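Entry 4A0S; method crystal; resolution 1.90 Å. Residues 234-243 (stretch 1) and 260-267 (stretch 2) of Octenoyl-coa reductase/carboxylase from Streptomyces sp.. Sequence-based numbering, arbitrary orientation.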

# COMPACT_ATOMS: atom_id res chain seq x y z
N GLY A 234 6.53 -24.47 -3.19
CA GLY A 234 5.53 -24.77 -2.16
C GLY A 234 6.19 -25.04 -0.84
O GLY A 234 5.71 -24.64 0.22
N SER A 235 7.33 -25.72 -0.88
CA SER A 235 8.04 -26.08 0.33
C SER A 235 8.48 -24.87 1.11
O SER A 235 8.64 -24.94 2.33
CB SER A 235 9.24 -26.96 0.01
OG SER A 235 8.79 -28.22 -0.44
N TYR A 236 8.70 -23.76 0.42
CA TYR A 236 9.01 -22.51 1.12
C TYR A 236 7.78 -21.70 1.42
O TYR A 236 7.68 -21.11 2.50
CB TYR A 236 10.02 -21.69 0.36
CG TYR A 236 11.35 -22.37 0.35
CD1 TYR A 236 12.09 -22.53 1.52
CD2 TYR A 236 11.88 -22.89 -0.84
CE1 TYR A 236 13.33 -23.19 1.52
CE2 TYR A 236 13.11 -23.54 -0.86
CZ TYR A 236 13.82 -23.69 0.32
OH TYR A 236 15.03 -24.32 0.31
N ALA A 237 6.85 -21.68 0.47
CA ALA A 237 5.58 -21.00 0.67
C ALA A 237 4.96 -21.48 1.97
O ALA A 237 4.54 -20.68 2.80
CB ALA A 237 4.65 -21.27 -0.50
N ILE A 238 4.94 -22.80 2.16
CA ILE A 238 4.42 -23.37 3.41
C ILE A 238 5.08 -22.75 4.63
O ILE A 238 4.42 -22.40 5.60
CB ILE A 238 4.62 -24.91 3.45
CG1 ILE A 238 3.62 -25.58 2.52
CG2 ILE A 238 4.49 -25.44 4.90
CD1 ILE A 238 4.06 -26.97 2.08
N GLN A 239 6.40 -22.61 4.58
CA GLN A 239 7.14 -22.12 5.72
C GLN A 239 6.88 -20.66 5.98
O GLN A 239 6.72 -20.25 7.13
CB GLN A 239 8.61 -22.37 5.52
CG GLN A 239 8.93 -23.84 5.47
CD GLN A 239 10.39 -24.03 5.59
OE1 GLN A 239 10.97 -23.76 6.64
NE2 GLN A 239 11.02 -24.41 4.49
N PHE A 240 6.83 -19.87 4.92
CA PHE A 240 6.52 -18.45 5.07
C PHE A 240 5.10 -18.27 5.59
O PHE A 240 4.86 -17.40 6.44
CB PHE A 240 6.69 -17.72 3.76
CG PHE A 240 8.10 -17.66 3.30
CD1 PHE A 240 9.12 -17.35 4.19
CD2 PHE A 240 8.41 -17.95 1.98
CE1 PHE A 240 10.46 -17.31 3.75
CE2 PHE A 240 9.73 -17.91 1.55
CZ PHE A 240 10.75 -17.58 2.43
N VAL A 241 4.17 -19.09 5.12
CA VAL A 241 2.80 -19.00 5.59
C VAL A 241 2.77 -19.32 7.09
O VAL A 241 2.28 -18.53 7.91
CB VAL A 241 1.86 -19.91 4.79
CG1 VAL A 241 0.44 -19.87 5.40
CG2 VAL A 241 1.81 -19.45 3.32
N LYS A 242 3.35 -20.45 7.44
CA LYS A 242 3.35 -20.88 8.83
C LYS A 242 4.09 -19.85 9.68
O LYS A 242 3.55 -19.38 10.67
CB LYS A 242 4.00 -22.24 8.95
CG LYS A 242 3.10 -23.36 8.46
CD LYS A 242 3.76 -24.72 8.64
CE LYS A 242 3.99 -25.02 10.14
NZ LYS A 242 2.69 -25.13 10.92
N ASN A 243 5.30 -19.49 9.26
CA ASN A 243 6.10 -18.56 10.03
C ASN A 243 5.42 -17.20 10.17
O ASN A 243 5.63 -16.50 11.17
CB ASN A 243 7.50 -18.39 9.45
CG ASN A 243 8.43 -17.61 10.38
OD1 ASN A 243 8.66 -18.02 11.52
ND2 ASN A 243 8.96 -16.49 9.89
N ALA A 260 5.41 -35.01 2.34
CA ALA A 260 6.40 -33.93 2.24
C ALA A 260 5.89 -32.65 2.89
O ALA A 260 6.58 -32.05 3.73
CB ALA A 260 6.76 -33.70 0.79
N VAL A 261 4.69 -32.23 2.52
CA VAL A 261 4.14 -30.98 3.08
C VAL A 261 3.81 -31.12 4.57
O VAL A 261 3.88 -30.15 5.32
CB VAL A 261 2.92 -30.43 2.30
CG1 VAL A 261 3.26 -30.15 0.85
CG2 VAL A 261 1.73 -31.39 2.38
N ARG A 262 3.45 -32.32 5.01
CA ARG A 262 3.18 -32.49 6.43
C ARG A 262 4.48 -32.38 7.20
O ARG A 262 4.51 -31.81 8.29
CB ARG A 262 2.50 -33.82 6.71
CG ARG A 262 1.12 -33.85 6.17
CD ARG A 262 0.38 -35.08 6.61
NE ARG A 262 -1.01 -34.92 6.22
CZ ARG A 262 -1.90 -34.22 6.92
NH1 ARG A 262 -1.55 -33.63 8.06
NH2 ARG A 262 -3.14 -34.10 6.47
N ALA A 263 5.57 -32.88 6.62
CA ALA A 263 6.89 -32.81 7.24
C ALA A 263 7.36 -31.37 7.39
O ALA A 263 8.20 -31.06 8.25
CB ALA A 263 7.90 -33.63 6.43
N LEU A 264 6.82 -30.48 6.55
CA LEU A 264 7.03 -29.05 6.67
C LEU A 264 6.02 -28.40 7.62
O LEU A 264 6.00 -27.17 7.79
CB LEU A 264 6.94 -28.39 5.29
CG LEU A 264 7.95 -28.88 4.25
CD1 LEU A 264 7.52 -28.40 2.88
CD2 LEU A 264 9.34 -28.40 4.55
N GLY A 265 5.16 -29.20 8.22
CA GLY A 265 4.21 -28.67 9.19
C GLY A 265 2.96 -28.09 8.57
O GLY A 265 2.18 -27.39 9.24
N CYS A 266 2.74 -28.38 7.28
CA CYS A 266 1.45 -28.10 6.68
C CYS A 266 0.53 -29.27 6.95
O CYS A 266 0.62 -30.30 6.27
CB CYS A 266 1.60 -27.93 5.18
SG CYS A 266 0.09 -27.30 4.47
N ASP A 267 -0.35 -29.13 7.94
CA ASP A 267 -1.22 -30.24 8.29
C ASP A 267 -2.58 -30.18 7.63
O ASP A 267 -3.37 -31.13 7.75
CB ASP A 267 -1.36 -30.38 9.81
CG ASP A 267 -2.28 -29.36 10.39
OD1 ASP A 267 -2.00 -28.16 10.24
OD2 ASP A 267 -3.30 -29.77 11.01

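The most unusual feature of this contact is Gly-265, where the helix of stretch 2 has ended and a lysine from stretch 1 closes over the turn. Gly-265 has phi 84° and psi 13°. It is the first residue after the helix to leave helical phi/psi, and it forms a Schellman motif. Two backbone bonds reach back into the last turn: Cys-266 N to Val-261 O at 2.9 Å, and Gly-265 N to Arg-262 O at 2.7 Å.

Glycine suits this site for two reasons. At these backbone angles a CB would be jammed against the carbonyl O of Leu-264. An ideal CB would also lie 2.7 Å from Lys-242 CE, which is a clash. The lysine chain therefore occupies space that a side chain here would need.

Lys-242 makes the one hydrogen bond between the stretches. Its NZ donates to Gly-265 O at 2.9 Å. The side chain starts toward stretch 2, with chi1 m and chi2 t. Chi3 and chi4 are both p, so the chain bends rather than running fully extended. Along the way, Lys-242 CD packs 3.4 Å from Leu-264 O. Thus the aliphatic part of the lysine lies against the turn while its amine binds a carbonyl of it.

The rest of the contact is largely apolar. Leu-264 has the largest area covered by the other stretch, 97 Å², and Ile-238 follows with 80 Å². Both point their CA-to-CB bonds toward the partner stretch. Ile-238 CD1 lies 3.5 Å from Val-261 CG1 and 3.8 Å from Leu-264 CD1. Ile-238 also meets Cys-266, with Ile-238 CG2 3.8 Å from Cys-266 CB. Ile-238 thus touches both the last helical turn and the residues that follow it.

Leu-264 also packs against the backbone of the first helix. Its CD1 is 3.5 Å from Ser-235 CA and 3.6 Å from Ser-235 OG. That hydroxyl is hydrogen-bonded elsewhere in the structure, so its polar needs are met despite the apolar neighbor. Leu-264 CD2 approaches Gln-239 NE2 more loosely, at 4.3 Å. Gln-239 NE2 donates to Ser-235 O at 3.3 Å, one turn back in its own helix.

The contacting residues of stretch 1 are Ser-235, Ile-238, Gln-239 and Lys-242. This three-and-four spacing places them along one side of the helix. Tyr-236, Ala-237, Phe-240 and Val-241 make no contact with stretch 2. In total the two stretches bury 338 Å², both sides summed.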